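Local coordinates for sensor protein (Thermotoga maritima, PDB 3A0S), which is probably an ATP-dependent protein-histidine kinase that acts as the sensor of a two-component signalling system, represented here by its PAS domain alone, at residues D42-I46 with F64-G68; V49-V53 with R75-F79; R70-F76 with V90-D96. One frame throughout, in Å; residues are numbered along the deposited sequence. Where two conformers were deposited one is given.

Contact 1. Residues D42-I46 with F64-G68; sequences DFEEI and FYKFG
In this PAS fold the start of helix 44-56 faces the C-terminal end of edge strand 60-67 across a gap bridged mainly by side chains; the nearest CA pairs are Asp42-Phe67 (8.6 Å) and Ile46-Tyr65 (9.7 Å). Asp42 has positive phi (103/-19), Phe43 sits at -107/5, and 44-46 are helical. Along the strand, Phe64 (51/46) and Tyr65 both face Phe72 in a G1 beta bulge, and the chain is extended from Tyr65 to Phe67. Tyr65 (chi1 t) points at the helix, its OH donating to OE1 of the extended Glu45 (t, t) at 2.6 Å. One water joins Tyr65 OH (2.9 Å), Asp42 O (2.7 Å) and Ile46 N (2.9 Å). Phe67 (chi1 -146°) brings CE2 to 3.7 Å from Ile46 CD1, and its ring meets that of Phe43 obliquely (centroids 5.4 Å apart, planes at 40°); Phe25 packs edge-to-face with both. Gly68 (65/-127) ends the strand, just beyond Phe67, whose CE2 lies 3.3 Å from Asp42 O and whose CZ lies 3.8 Å from Asp42 CB.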
loop_
_atom_site.group_PDB
_atom_site.type_symbol
_atom_site.label_atom_id
_atom_site.label_comp_id
_atom_site.label_asym_id
_atom_site.label_seq_id
_atom_site.Cartn_x
_atom_site.Cartn_y
_atom_site.Cartn_z
ATOM N N ASP A 42 2.781 9.761 -8.077
ATOM C CA ASP A 42 3.952 9.290 -7.313
ATOM C C ASP A 42 3.715 7.887 -6.794
ATOM O O ASP A 42 4.668 7.228 -6.375
ATOM C CB ASP A 42 4.312 10.191 -6.092
ATOM C CG ASP A 42 4.868 11.575 -6.470
ATOM O OD1 ASP A 42 5.316 11.796 -7.609
ATOM O OD2 ASP A 42 4.897 12.435 -5.552
ATOM N N PHE A 43 2.445 7.461 -6.733
ATOM C CA PHE A 43 2.104 6.119 -6.218
ATOM C C PHE A 43 1.688 5.156 -7.300
ATOM O O PHE A 43 1.310 4.032 -7.006
ATOM C CB PHE A 43 0.981 6.175 -5.164
ATOM C CG PHE A 43 1.389 6.857 -3.912
ATOM C CD1 PHE A 43 1.989 6.147 -2.879
ATOM C CD2 PHE A 43 1.200 8.223 -3.774
ATOM C CE1 PHE A 43 2.366 6.790 -1.718
ATOM C CE2 PHE A 43 1.575 8.887 -2.613
ATOM C CZ PHE A 43 2.171 8.157 -1.584
ATOM N N GLU A 44 1.781 5.584 -8.549
ATOM C CA GLU A 44 1.359 4.766 -9.689
ATOM C C GLU A 44 2.120 3.455 -9.736
ATOM O O GLU A 44 1.530 2.400 -9.964
ATOM C CB GLU A 44 1.558 5.516 -11.015
ATOM C CG GLU A 44 0.824 6.853 -11.135
ATOM C CD GLU A 44 1.603 8.081 -10.615
ATOM O OE1 GLU A 44 2.691 7.982 -9.972
ATOM O OE2 GLU A 44 1.085 9.188 -10.862
ATOM N N GLU A 45 3.437 3.520 -9.542
ATOM C CA GLU A 45 4.253 2.312 -9.573
ATOM C C GLU A 45 3.975 1.360 -8.407
ATOM O O GLU A 45 3.806 0.150 -8.604
ATOM C CB GLU A 45 5.724 2.670 -9.593
ATOM C CG GLU A 45 6.636 1.465 -9.626
ATOM C CD GLU A 45 8.073 1.862 -9.907
ATOM O OE1 GLU A 45 8.623 2.727 -9.176
ATOM O OE2 GLU A 45 8.651 1.325 -10.878
ATOM N N ILE A 46 3.936 1.907 -7.194
ATOM C CA ILE A 46 3.561 1.097 -6.021
ATOM C C ILE A 46 2.178 0.451 -6.232
ATOM O O ILE A 46 1.982 -0.724 -5.907
ATOM C CB ILE A 46 3.604 1.931 -4.733
ATOM C CG1 ILE A 46 5.066 2.192 -4.359
ATOM C CG2 ILE A 46 2.908 1.210 -3.591
ATOM C CD1 ILE A 46 5.252 3.422 -3.437
ATOM N N PHE A 64 15.414 -0.997 -0.884
ATOM C CA PHE A 64 15.995 0.083 -1.666
ATOM C C PHE A 64 15.016 0.589 -2.727
ATOM O O PHE A 64 15.384 0.746 -3.890
ATOM C CB PHE A 64 17.335 -0.356 -2.296
ATOM C CG PHE A 64 18.398 -0.690 -1.281
ATOM C CD1 PHE A 64 19.207 0.313 -0.746
ATOM C CD2 PHE A 64 18.573 -2.001 -0.850
ATOM C CE1 PHE A 64 20.184 0.017 0.201
ATOM C CE2 PHE A 64 19.543 -2.315 0.103
ATOM C CZ PHE A 64 20.350 -1.302 0.631
ATOM N N TYR A 65 13.758 0.814 -2.327
ATOM C CA TYR A 65 12.810 1.546 -3.175
ATOM C C TYR A 65 12.966 3.020 -2.863
ATOM O O TYR A 65 12.705 3.451 -1.752
ATOM C CB TYR A 65 11.341 1.113 -2.961
ATOM C CG TYR A 65 10.378 1.729 -3.983
ATOM C CD1 TYR A 65 9.877 3.024 -3.809
ATOM C CD2 TYR A 65 9.991 1.028 -5.133
ATOM C CE1 TYR A 65 9.009 3.610 -4.754
ATOM C CE2 TYR A 65 9.120 1.604 -6.080
ATOM C CZ TYR A 65 8.636 2.894 -5.885
ATOM O OH TYR A 65 7.783 3.473 -6.826
ATOM N N LYS A 66 13.419 3.802 -3.835
ATOM C CA LYS A 66 13.672 5.207 -3.558
ATOM C C LYS A 66 12.396 6.035 -3.679
ATOM O O LYS A 66 11.663 5.941 -4.675
ATOM C CB LYS A 66 14.773 5.764 -4.466
ATOM C CG LYS A 66 15.406 7.036 -3.930
ATOM C CD LYS A 66 16.393 7.623 -4.936
ATOM C CE LYS A 66 16.645 9.102 -4.670
ATOM N NZ LYS A 66 17.961 9.387 -4.026
ATOM N N PHE A 67 12.144 6.840 -2.653
ATOM C CA PHE A 67 11.004 7.740 -2.622
ATOM C C PHE A 67 11.489 9.020 -1.970
ATOM O O PHE A 67 11.968 9.011 -0.836
ATOM C CB PHE A 67 9.838 7.128 -1.827
ATOM C CG PHE A 67 8.469 7.489 -2.364
ATOM C CD1 PHE A 67 7.906 8.734 -2.110
ATOM C CD2 PHE A 67 7.745 6.579 -3.127
ATOM C CE1 PHE A 67 6.632 9.065 -2.611
ATOM C CE2 PHE A 67 6.477 6.905 -3.627
ATOM C CZ PHE A 67 5.923 8.141 -3.367
ATOM N N GLY A 68 11.405 10.121 -2.709
ATOM C CA GLY A 68 11.959 11.382 -2.245
ATOM C C GLY A 68 13.465 11.274 -2.130
ATOM O O GLY A 68 14.136 10.850 -3.072
HETATM O O HOH W 1 5.099 4.601 -6.895
#

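Contact 2. Residues V49-V53 with R75-F79; sequences VAESV and RFSPF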
loop_
_atom_site.group_PDB
_atom_site.type_symbol
_atom_site.label_atom_id
_atom_site.label_comp_id
_atom_site.label_asym_id
_atom_site.label_seq_id
_atom_site.Cartn_x
_atom_site.Cartn_y
_atom_site.Cartn_z
ATOM N N VAL A 49 2.639 -2.520 -8.607
ATOM C CA VAL A 49 3.215 -3.679 -7.928
ATOM C C VAL A 49 2.145 -4.372 -7.050
ATOM O O VAL A 49 2.056 -5.600 -7.010
ATOM C CB VAL A 49 4.452 -3.312 -7.069
ATOM C CG1 VAL A 49 4.944 -4.513 -6.262
ATOM C CG2 VAL A 49 5.583 -2.790 -7.970
ATOM N N ALA A 50 1.310 -3.582 -6.368
ATOM C CA ALA A 50 0.264 -4.173 -5.515
ATOM C C ALA A 50 -0.705 -4.997 -6.365
ATOM O O ALA A 50 -1.164 -6.054 -5.940
ATOM C CB ALA A 50 -0.487 -3.053 -4.752
ATOM N N GLU A 51 -1.025 -4.509 -7.566
ATOM C CA GLU A 51 -1.907 -5.251 -8.497
ATOM C C GLU A 51 -1.295 -6.587 -8.853
ATOM O O GLU A 51 -1.972 -7.610 -8.875
ATOM C CB GLU A 51 -2.141 -4.468 -9.803
ATOM C CG GLU A 51 -2.928 -3.185 -9.649
ATOM C CD GLU A 51 -3.278 -2.487 -10.982
ATOM O OE1 GLU A 51 -2.545 -2.624 -11.966
ATOM O OE2 GLU A 51 -4.311 -1.778 -11.018
ATOM N N SER A 52 -0.011 -6.568 -9.181
ATOM C CA SER A 52 0.698 -7.794 -9.510
ATOM C C SER A 52 0.749 -8.794 -8.349
ATOM O O SER A 52 0.532 -10.000 -8.536
ATOM C CB SER A 52 2.108 -7.461 -10.005
ATOM O OG SER A 52 2.763 -8.624 -10.447
ATOM N N VAL A 53 1.014 -8.292 -7.142
ATOM C CA VAL A 53 1.008 -9.102 -5.927
ATOM C C VAL A 53 -0.361 -9.748 -5.684
ATOM O O VAL A 53 -0.462 -10.924 -5.343
ATOM C CB VAL A 53 1.403 -8.212 -4.711
ATOM C CG1 VAL A 53 1.059 -8.893 -3.391
ATOM C CG2 VAL A 53 2.885 -7.828 -4.808
ATOM N N ARG A 75 6.831 -3.741 1.844
ATOM C CA ARG A 75 6.271 -5.093 1.781
ATOM C C ARG A 75 4.853 -4.979 1.273
ATOM O O ARG A 75 4.117 -4.072 1.653
ATOM C CB ARG A 75 6.259 -5.742 3.170
ATOM C CG ARG A 75 5.681 -7.171 3.215
ATOM C CD ARG A 75 5.876 -7.809 4.595
ATOM N NE ARG A 75 5.154 -7.082 5.644
ATOM C CZ ARG A 75 5.650 -6.791 6.846
ATOM N NH1 ARG A 75 6.878 -7.163 7.181
ATOM N NH2 ARG A 75 4.911 -6.138 7.729
ATOM N N PHE A 76 4.480 -5.916 0.411
ATOM C CA PHE A 76 3.126 -6.031 -0.115
ATOM C C PHE A 76 2.580 -7.385 0.287
ATOM O O PHE A 76 3.134 -8.434 -0.093
ATOM C CB PHE A 76 3.149 -5.968 -1.637
ATOM C CG PHE A 76 3.739 -4.714 -2.207
ATOM C CD1 PHE A 76 5.116 -4.515 -2.288
ATOM C CD2 PHE A 76 2.901 -3.749 -2.711
ATOM C CE1 PHE A 76 5.629 -3.351 -2.866
ATOM C CE2 PHE A 76 3.394 -2.593 -3.276
ATOM C CZ PHE A 76 4.748 -2.388 -3.375
ATOM N N SER A 77 1.477 -7.370 1.023
ATOM C CA SER A 77 0.909 -8.611 1.552
ATOM C C SER A 77 -0.560 -8.769 1.165
ATOM O O SER A 77 -1.406 -8.083 1.716
ATOM C CB SER A 77 0.985 -8.583 3.074
ATOM O OG SER A 77 2.319 -8.331 3.529
ATOM N N PRO A 78 -0.870 -9.736 0.276
ATOM C CA PRO A 78 -2.287 -10.005 -0.040
ATOM C C PRO A 78 -2.964 -10.586 1.199
ATOM O O PRO A 78 -2.318 -11.273 2.004
ATOM C CB PRO A 78 -2.216 -11.026 -1.173
ATOM C CG PRO A 78 -0.890 -11.668 -1.005
ATOM C CD PRO A 78 0.040 -10.686 -0.389
ATOM N N PHE A 79 -4.246 -10.303 1.391
ATOM C CA PHE A 79 -4.947 -10.923 2.526
ATOM C C PHE A 79 -6.347 -11.355 2.119
ATOM O O PHE A 79 -6.876 -10.855 1.125
ATOM C CB PHE A 79 -5.020 -9.951 3.708
ATOM C CG PHE A 79 -5.832 -8.700 3.416
ATOM C CD1 PHE A 79 -5.234 -7.587 2.835
ATOM C CD2 PHE A 79 -7.199 -8.643 3.715
ATOM C CE1 PHE A 79 -5.986 -6.442 2.549
ATOM C CE2 PHE A 79 -7.950 -7.504 3.448
ATOM C CZ PHE A 79 -7.339 -6.408 2.864
#
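Here the long helix of the PAS fold packs on its antiparallel sheet. The axes of helix 49-53 and strand 75-79 approach to 8.5 Å and cross at -41°, so the helix runs obliquely over the strand in roughly the same direction. The strand's alternation decides which residues meet it: Phe76 and Pro78 lie beneath the helix, while Arg75 and Ser77 take no part. The main bump is the Phe76 ring. With chi1 in m, it fills a hollow walled by Val49, Ala50 and Val53, residues spaced i, i+1 and i+4 and so on neighbouring turns. Val49 covers one face in a CH-pi contact: CG1 stands 3.7 Å from the ring centroid of Phe76 and only 15° off its normal. Ala50 is the shallow floor, its CB 4.0 Å from Phe76 CD2; this short side chain lets the ring come near the helix backbone, with Phe76 CE2 3.9 Å from Ala50 N. The return bump is Val53, which sits over the strand between Phe76 and Pro78, within 6.8 Å CA to CA of the latter. Leu62 and Val60 of the neighbouring strand 60-67 extend this apolar surface, touching Phe76 and Val53 respectively. The methyls of Val53 (chi1 t) spread along the helix-facing side of the strand: CG2 lies 3.7 Å from Phe76 CB, while CG1 reaches Pro78 CD at 3.6 Å and stays 4.0 Å from Phe76 CB.

Contact 3. Residues R70-F76 with V90-D96; sequences RYFNIRF and VIITIDD
Strands 70-76 and 90-95 are the two arms of a beta hairpin within the antiparallel PAS sheet. Both are extended, their axes 4.7 Å apart at closest and 156° between N-to-C directions. Asn73-Asp95 and Arg75-Thr93 are hydrogen-bonded pairs (CA-CA 5.2 Å each); Ile74-Ile94 (4.6 Å) and Phe76-Ile92 (4.7 Å) are non-hydrogen-bonded ones. The bonds run Asn73 N to Asp95 O 2.8 Å, Asp95 N to Asn73 O 3.0 Å, Arg75 N to Thr93 O 2.9 Å and Thr93 N to Arg75 O 3.0 Å. CA-H...O contacts fill the intervals, the shortest from Ile92 CA to Arg75 O at 3.2 Å.

Alternation sorts the side chains. Ile74, Phe76, Ile92 and Ile94 share the apolar face that the helices cover: Ile74 CG2 meets Ile92 CG2 at 3.6 Å, and Phe72 CD1 reaches Ile94 CG2 at 3.7 Å. Ile74, Ile92 and Ile94 are all m, t. Asn73, Arg75, Thr93 and Asp95 occupy the other, more polar face; Asp95 OD1 accepts from Thr3 N. On that face a water bonds Thr93 OG1 (2.7 Å) and Ile91 O (2.9 Å), with a weak bond from Arg75 NE (3.4 Å). At the chain's C-terminus Asp96 turns its carboxylate to Arg70 (chi1 m, chi2 t, chi3 m) in a two-pronged salt bridge, and OD2 also accepts from Met1 N. The prongs are Arg70 NE to Asp96 OD1 at 2.8 Å and Arg70 NH2 to Asp96 OD2 at 3.0 Å.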
loop_
_atom_site.group_PDB
_atom_site.type_symbol
_atom_site.label_atom_id
_atom_site.label_comp_id
_atom_site.label_asym_id
_atom_site.label_seq_id
_atom_site.Cartn_x
_atom_site.Cartn_y
_atom_site.Cartn_z
ATOM N N ARG A 70 15.128 9.366 0.211
ATOM C CA ARG A 70 15.566 8.168 0.956
ATOM C C ARG A 70 15.216 6.846 0.282
ATOM O O ARG A 70 14.376 6.797 -0.626
ATOM C CB ARG A 70 15.017 8.172 2.393
ATOM C CG ARG A 70 15.312 9.427 3.195
ATOM C CD ARG A 70 15.237 9.176 4.703
ATOM N NE ARG A 70 13.923 8.714 5.175
ATOM C CZ ARG A 70 12.900 9.504 5.501
ATOM N NH1 ARG A 70 12.993 10.827 5.387
ATOM N NH2 ARG A 70 11.763 8.967 5.938
ATOM N N TYR A 71 15.868 5.777 0.745
ATOM C CA TYR A 71 15.526 4.416 0.359
ATOM C C TYR A 71 14.704 3.766 1.466
ATOM O O TYR A 71 14.989 3.925 2.662
ATOM C CB TYR A 71 16.782 3.578 0.073
ATOM C CG TYR A 71 17.441 3.903 -1.254
ATOM C CD1 TYR A 71 17.001 3.300 -2.419
ATOM C CD2 TYR A 71 18.504 4.782 -1.323
ATOM C CE1 TYR A 71 17.574 3.572 -3.651
ATOM C CE2 TYR A 71 19.096 5.075 -2.552
ATOM C CZ TYR A 71 18.619 4.460 -3.710
ATOM O OH TYR A 71 19.188 4.712 -4.951
ATOM N N PHE A 72 13.712 3.015 1.017
ATOM C CA PHE A 72 12.763 2.324 1.883
ATOM C C PHE A 72 12.634 0.841 1.566
ATOM O O PHE A 72 12.784 0.431 0.400
ATOM C CB PHE A 72 11.378 2.975 1.743
ATOM C CG PHE A 72 11.331 4.380 2.219
ATOM C CD1 PHE A 72 11.073 4.660 3.551
ATOM C CD2 PHE A 72 11.575 5.437 1.332
ATOM C CE1 PHE A 72 11.051 5.964 4.012
ATOM C CE2 PHE A 72 11.579 6.744 1.783
ATOM C CZ PHE A 72 11.299 7.026 3.109
ATOM N N ASN A 73 12.301 0.068 2.610
ATOM C CA ASN A 73 11.751 -1.277 2.469
ATOM C C ASN A 73 10.244 -1.130 2.206
ATOM O O ASN A 73 9.557 -0.357 2.865
ATOM C CB ASN A 73 11.848 -2.052 3.776
ATOM C CG ASN A 73 13.256 -2.346 4.231
ATOM O OD1 ASN A 73 14.225 -2.203 3.493
ATOM N ND2 ASN A 73 13.364 -2.798 5.484
ATOM N N ILE A 74 9.715 -1.887 1.261
ATOM C CA ILE A 74 8.268 -1.925 1.063
ATOM C C ILE A 74 7.802 -3.381 1.005
ATOM O O ILE A 74 8.320 -4.178 0.217
ATOM C CB ILE A 74 7.828 -1.147 -0.193
ATOM C CG1 ILE A 74 8.381 0.286 -0.172
ATOM C CG2 ILE A 74 6.297 -1.152 -0.337
ATOM C CD1 ILE A 74 7.915 1.171 -1.325
ATOM N N ARG A 75 6.831 -3.741 1.844
ATOM C CA ARG A 75 6.271 -5.093 1.781
ATOM C C ARG A 75 4.853 -4.979 1.273
ATOM O O ARG A 75 4.117 -4.072 1.653
ATOM C CB ARG A 75 6.259 -5.742 3.170
ATOM C CG ARG A 75 5.681 -7.171 3.215
ATOM C CD ARG A 75 5.876 -7.809 4.595
ATOM N NE ARG A 75 5.154 -7.082 5.644
ATOM C CZ ARG A 75 5.650 -6.791 6.846
ATOM N NH1 ARG A 75 6.878 -7.163 7.181
ATOM N NH2 ARG A 75 4.911 -6.138 7.729
ATOM N N PHE A 76 4.480 -5.916 0.411
ATOM C CA PHE A 76 3.126 -6.031 -0.115
ATOM C C PHE A 76 2.580 -7.385 0.287
ATOM O O PHE A 76 3.134 -8.434 -0.093
ATOM C CB PHE A 76 3.149 -5.968 -1.637
ATOM C CG PHE A 76 3.739 -4.714 -2.207
ATOM C CD1 PHE A 76 5.116 -4.515 -2.288
ATOM C CD2 PHE A 76 2.901 -3.749 -2.711
ATOM C CE1 PHE A 76 5.629 -3.351 -2.866
ATOM C CE2 PHE A 76 3.394 -2.593 -3.276
ATOM C CZ PHE A 76 4.748 -2.388 -3.375
ATOM N N VAL A 90 -4.583 -5.840 -0.475
ATOM C CA VAL A 90 -3.132 -5.905 -0.257
ATOM C C VAL A 90 -2.763 -4.841 0.792
ATOM O O VAL A 90 -3.156 -3.679 0.653
ATOM C CB VAL A 90 -2.385 -5.626 -1.577
ATOM C CG1 VAL A 90 -0.874 -5.522 -1.326
ATOM C CG2 VAL A 90 -2.685 -6.698 -2.645
ATOM N N ILE A 91 -2.017 -5.248 1.810
ATOM C CA ILE A 91 -1.456 -4.344 2.817
ATOM C C ILE A 91 -0.036 -3.978 2.376
ATOM O O ILE A 91 0.783 -4.835 2.018
ATOM C CB ILE A 91 -1.415 -4.996 4.203
ATOM C CG1 ILE A 91 -2.820 -5.413 4.640
ATOM C CG2 ILE A 91 -0.804 -4.004 5.208
ATOM C CD1 ILE A 91 -2.842 -6.578 5.653
ATOM N N ILE A 92 0.225 -2.670 2.337
ATOM C CA ILE A 92 1.531 -2.146 1.975
ATOM C C ILE A 92 2.156 -1.499 3.220
ATOM O O ILE A 92 1.555 -0.628 3.849
ATOM C CB ILE A 92 1.396 -1.133 0.825
ATOM C CG1 ILE A 92 0.604 -1.764 -0.331
ATOM C CG2 ILE A 92 2.782 -0.661 0.375
ATOM C CD1 ILE A 92 0.275 -0.715 -1.423
ATOM N N THR A 93 3.353 -1.960 3.576
ATOM C CA THR A 93 4.050 -1.473 4.773
ATOM C C THR A 93 5.385 -0.915 4.326
ATOM O O THR A 93 6.162 -1.643 3.694
ATOM C CB THR A 93 4.301 -2.633 5.798
ATOM O OG1 THR A 93 3.063 -3.288 6.042
ATOM C CG2 THR A 93 4.830 -2.070 7.149
ATOM N N ILE A 94 5.645 0.337 4.694
ATOM C CA ILE A 94 6.836 1.079 4.242
ATOM C C ILE A 94 7.674 1.434 5.462
ATOM O O ILE A 94 7.175 2.046 6.426
ATOM C CB ILE A 94 6.451 2.363 3.464
ATOM C CG1 ILE A 94 5.590 1.955 2.272
ATOM C CG2 ILE A 94 7.719 3.102 3.002
ATOM C CD1 ILE A 94 5.014 3.071 1.499
ATOM N N ASP A 95 8.941 1.045 5.414
ATOM C CA ASP A 95 9.872 1.283 6.529
ATOM C C ASP A 95 11.180 1.848 6.022
ATOM O O ASP A 95 11.610 1.479 4.942
ATOM C CB ASP A 95 10.259 -0.025 7.239
ATOM C CG ASP A 95 9.061 -0.826 7.714
ATOM O OD1 ASP A 95 8.219 -0.239 8.420
ATOM O OD2 ASP A 95 8.977 -2.015 7.382
ATOM N N ASP A 96 11.803 2.713 6.825
ATOM C CA ASP A 96 13.174 3.143 6.522
ATOM C C ASP A 96 14.154 1.979 6.671
ATOM O O ASP A 96 13.891 0.957 7.325
ATOM C CB ASP A 96 13.597 4.331 7.403
ATOM C CG ASP A 96 13.308 5.654 6.747
ATOM O OD1 ASP A 96 13.967 5.959 5.735
ATOM O OD2 ASP A 96 12.407 6.384 7.211
ATOM O OXT ASP A 96 15.275 2.073 6.131
HETATM O O HOH W 2 2.636 -5.325 4.252
HETATM O O HOH W 3 2.344 -4.862 8.990
#

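Overall arrangement
Contacts 1 and 2 both use helix 44-56, their centres 14 Å apart, and set it against neighbouring strands of one sheet; contact 3 supplies the next pairing in that sheet. Phe76 is the common element: Ile46 O of contact 1 lies 3.5 Å from Phe76 CE2, while Val49 CG1 of contact 2 and Ile92 CG2 of contact 3 lie over opposite faces of its ring. Backbone pairing continues between contacts, probably through hydrogen bonds, from Tyr65 N to Phe72 O (2.9 Å) and from Ser77 N to Ile91 O (2.8 Å). The centre of contact 3 is 9 Å from that of contact 1 and 11 Å from that of contact 2. The bound glycols nearby probably derive from crystallisation.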